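Local coordinates for protein KDGF (Halomonas sp., PDB 5FQ0) that probably converts unsaturated monouronates released from pectin or alginate into linear ketonised sugars, using a metal-binding cupin fold, at residues C36-R41 with E95-V100. Sequence-based numbering, arbitrary orientation.
Sequences CVKFDR and EPDSLV
Strands 32-39 and 98-105 are antiparallel neighbours in the six-stranded sheet of the cupin beta-sandwich; the axes of 36-39 and 98-100 make 156° between their N-to-C directions. Val37 and Val100 form a hydrogen-bonded pair, each backbone N donating nearly straight to the other's O, and Phe39 with Ser98 form a second. There the bond from Ser98 N to Phe39 O is the bent one, 140° at the hydrogen, at the point where Asp97 and Ser98 both oppose Phe39 in a G1 beta bulge.

Val37, Phe39, Ser98 and Val100 share the face turned toward strand 64-68, where Phe64 touches Val100 and meets the Phe39 ring edge-to-face. Val100 turns CG1 into the cramped site flanked by its own N and C (chi1 57°), and this methyl reaches CE1 of Phe39 obliquely at 4.0 Å. The nickel held by His48, His50, Gln55 and His89 lies about 9 Å from the Val37 side chain.

Beyond the strand, Arg41 extends the contact by side-chain packing: its CB sits 3.9 Å from Pro96 CD, and bends at chi2 and chi3 set the guanidinium so that Pro96 CG lies 4.3 Å above its plane, over the centre of one face.

On the other sheet face Lys38 runs alongside Leu99, its CB 3.6 Å from Leu99 CD2. Bends at chi3 and chi4 carry NZ to a hydrogen bond with Gln22 OE1 and a cation-pi contact with Trp14; Lys38 NZ and Asp97 OD1 stay 4.4 Å apart, linked by a water. An alanine in place of Lys38 would keep CB against Leu99 CD2 but would probably lose the packing of CG and CD on that methyl, together with the Gln22, Trp14 and water links. A second water ties the bulge to Asp40: it donates to Asp40 OD1 and to Asp97 OD1, the latter at 2.7 Å, while accepting from Asp97 N.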
ATOM      1  N   CYS B  36       0.154  -7.718  -3.601  1.00 21.35           N
ATOM      2  CA  CYS B  36       0.164  -8.319  -2.260  1.00 21.50           C
ATOM      3  C   CYS B  36       1.067  -9.544  -2.360  1.00 19.97           C
ATOM      4  O   CYS B  36       0.804 -10.420  -3.191  1.00 19.65           O
ATOM      5  CB  CYS B  36      -1.258  -8.700  -1.803  1.00 21.69           C
ATOM      6  SG  CYS B  36      -1.321  -9.495  -0.178  1.00 24.54           S
ATOM      7  N   VAL B  37       2.124  -9.603  -1.534  1.00 19.82           N
ATOM      8  CA  VAL B  37       3.103 -10.718  -1.579  1.00 18.94           C
ATOM      9  C   VAL B  37       3.088 -11.515  -0.256  1.00 19.19           C
ATOM     10  O   VAL B  37       3.208 -10.952   0.842  1.00 18.21           O
ATOM     11  CB  VAL B  37       4.556 -10.238  -1.899  1.00 21.09           C
ATOM     12  CG1 VAL B  37       5.475 -11.435  -2.240  1.00 19.51           C
ATOM     13  CG2 VAL B  37       4.552  -9.221  -3.050  1.00 20.41           C
ATOM     14  N   LYS B  38       2.917 -12.828  -0.379  1.00 19.48           N
ATOM     15  CA  LYS B  38       2.847 -13.739   0.764  1.00 20.18           C
ATOM     16  C   LYS B  38       4.094 -14.617   0.850  1.00 23.26           C
ATOM     17  O   LYS B  38       4.406 -15.363  -0.098  1.00 24.26           O
ATOM     18  CB  LYS B  38       1.621 -14.653   0.637  1.00 19.93           C
ATOM     19  CG  LYS B  38       1.443 -15.607   1.823  1.00 19.76           C
ATOM     20  CD  LYS B  38       0.068 -16.255   1.821  1.00 20.37           C
ATOM     21  CE  LYS B  38      -0.210 -17.045   0.539  1.00 23.14           C
ATOM     22  NZ  LYS B  38       0.517 -18.323   0.406  1.00 23.90           N
ATOM     23  N   PHE B  39       4.752 -14.570   2.013  1.00 22.62           N
ATOM     24  CA  PHE B  39       5.964 -15.329   2.257  1.00 23.14           C
ATOM     25  C   PHE B  39       5.670 -16.432   3.273  1.00 22.62           C
ATOM     26  O   PHE B  39       5.020 -16.200   4.265  1.00 23.61           O
ATOM     27  CB  PHE B  39       7.010 -14.412   2.904  1.00 21.91           C
ATOM     28  CG  PHE B  39       7.694 -13.471   1.959  1.00 23.25           C
ATOM     29  CD1 PHE B  39       6.995 -12.454   1.326  1.00 23.01           C
ATOM     30  CD2 PHE B  39       9.094 -13.558   1.774  1.00 23.23           C
ATOM     31  CE1 PHE B  39       7.664 -11.562   0.489  1.00 24.07           C
ATOM     32  CE2 PHE B  39       9.758 -12.689   0.926  1.00 25.43           C
ATOM     33  CZ  PHE B  39       9.050 -11.687   0.287  1.00 24.98           C
ATOM     34  N   ASP B  40       6.169 -17.626   3.011  1.00 25.41           N
ATOM     35  CA  ASP B  40       6.302 -18.639   4.029  1.00 26.55           C
ATOM     36  C   ASP B  40       7.373 -18.162   4.996  1.00 26.07           C
ATOM     37  O   ASP B  40       8.210 -17.325   4.645  1.00 25.91           O
ATOM     38  CB  ASP B  40       6.774 -19.924   3.372  1.00 26.61           C
ATOM     39  CG  ASP B  40       5.719 -20.538   2.500  1.00 28.93           C
ATOM     40  OD1 ASP B  40       4.546 -20.083   2.502  1.00 26.88           O
ATOM     41  OD2 ASP B  40       6.060 -21.520   1.849  1.00 28.37           O
ATOM     42  N   ARG B  41       7.335 -18.665   6.224  1.00 24.52           N
ATOM     43  CA  ARG B  41       8.357 -18.314   7.202  1.00 24.99           C
ATOM     44  C   ARG B  41       9.766 -18.693   6.702  1.00 25.21           C
ATOM     45  O   ARG B  41       9.984 -19.775   6.160  1.00 25.07           O
ATOM     46  CB  ARG B  41       8.029 -19.000   8.513  1.00 26.63           C
ATOM     47  CG  ARG B  41       9.142 -19.064   9.516  1.00 29.29           C
ATOM     48  CD  ARG B  41       8.942 -20.440  10.106  1.00 36.40           C
ATOM     49  NE  ARG B  41       8.387 -20.405  11.427  1.00 34.89           N
ATOM     50  CZ  ARG B  41       7.768 -21.412  12.030  1.00 32.82           C
ATOM     51  NH1 ARG B  41       7.511 -22.565  11.428  1.00 32.48           N
ATOM     52  NH2 ARG B  41       7.395 -21.232  13.274  1.00 37.23           N
ATOM     53  N   GLU B  95       7.582 -15.172   9.858  1.00 23.36           N
ATOM     54  CA  GLU B  95       6.362 -15.928  10.301  1.00 22.89           C
ATOM     55  C   GLU B  95       5.663 -16.522   9.093  1.00 22.81           C
ATOM     56  O   GLU B  95       5.787 -15.977   7.990  1.00 24.43           O
ATOM     57  CB  GLU B  95       5.343 -15.015  11.013  1.00 24.21           C
ATOM     58  CG  GLU B  95       5.828 -14.374  12.293  1.00 29.30           C
ATOM     59  CD  GLU B  95       4.721 -13.637  13.021  1.00 33.27           C
ATOM     60  OE1 GLU B  95       3.524 -13.703  12.612  1.00 35.71           O
ATOM     61  OE2 GLU B  95       5.061 -12.989  14.024  1.00 39.15           O
ATOM     62  N   PRO B  96       4.923 -17.624   9.273  1.00 22.34           N
ATOM     63  CA  PRO B  96       4.177 -18.187   8.156  1.00 22.15           C
ATOM     64  C   PRO B  96       3.157 -17.147   7.665  1.00 23.33           C
ATOM     65  O   PRO B  96       2.718 -16.279   8.450  1.00 21.40           O
ATOM     66  CB  PRO B  96       3.445 -19.368   8.786  1.00 23.48           C
ATOM     67  CG  PRO B  96       4.311 -19.745   9.962  1.00 25.40           C
ATOM     68  CD  PRO B  96       4.743 -18.417  10.501  1.00 24.70           C
ATOM     69  N   ASP B  97       2.800 -17.232   6.390  1.00 21.76           N
ATOM     70  CA  ASP B  97       1.847 -16.275   5.815  1.00 22.54           C
ATOM     71  C   ASP B  97       2.164 -14.818   6.181  1.00 21.05           C
ATOM     72  O   ASP B  97       1.260 -14.070   6.542  1.00 19.99           O
ATOM     73  CB  ASP B  97       0.429 -16.639   6.288  1.00 23.11           C
ATOM     74  CG  ASP B  97      -0.026 -18.014   5.781  1.00 23.17           C
ATOM     75  OD1 ASP B  97       0.545 -18.531   4.807  1.00 20.92           O
ATOM     76  OD2 ASP B  97      -0.949 -18.580   6.392  1.00 23.90           O
ATOM     77  N   SER B  98       3.440 -14.409   6.119  1.00 21.20           N
ATOM     78  CA  SER B  98       3.741 -12.999   6.328  1.00 21.06           C
ATOM     79  C   SER B  98       3.341 -12.244   5.027  1.00 21.02           C
ATOM     80  O   SER B  98       3.669 -12.695   3.928  1.00 20.23           O
ATOM     81  CB  SER B  98       5.221 -12.792   6.630  1.00 21.88           C
ATOM     82  OG  SER B  98       5.532 -13.322   7.907  1.00 24.49           O
ATOM     83  N   LEU B  99       2.621 -11.131   5.160  1.00 20.10           N
ATOM     84  CA  LEU B  99       2.123 -10.400   3.982  1.00 20.27           C
ATOM     85  C   LEU B  99       2.724  -9.016   3.895  1.00 19.46           C
ATOM     86  O   LEU B  99       2.754  -8.292   4.885  1.00 19.37           O
ATOM     87  CB  LEU B  99       0.584 -10.266   4.036  1.00 21.27           C
ATOM     88  CG  LEU B  99      -0.239 -11.558   4.094  1.00 20.98           C
ATOM     89  CD1 LEU B  99      -1.739 -11.217   4.257  1.00 23.44           C
ATOM     90  CD2 LEU B  99      -0.023 -12.329   2.821  1.00 21.52           C
ATOM     91  N   VAL B 100       3.203  -8.652   2.708  1.00 19.44           N
ATOM     92  CA  VAL B 100       3.694  -7.287   2.482  1.00 18.41           C
ATOM     93  C   VAL B 100       3.020  -6.769   1.197  1.00 19.76           C
ATOM     94  O   VAL B 100       2.874  -7.493   0.206  1.00 20.20           O
ATOM     95  CB  VAL B 100       5.261  -7.214   2.453  1.00 18.02           C
ATOM     96  CG1 VAL B 100       5.863  -8.151   1.386  1.00 16.71           C
ATOM     97  CG2 VAL B 100       5.778  -5.772   2.299  1.00 17.04           C
TER
HETATM   98  O   HOH W   1      -0.148 -19.981   2.542  1.00 19.96           O
HETATM   99  O   HOH W   2       3.025 -19.564   4.811  1.00 22.59           O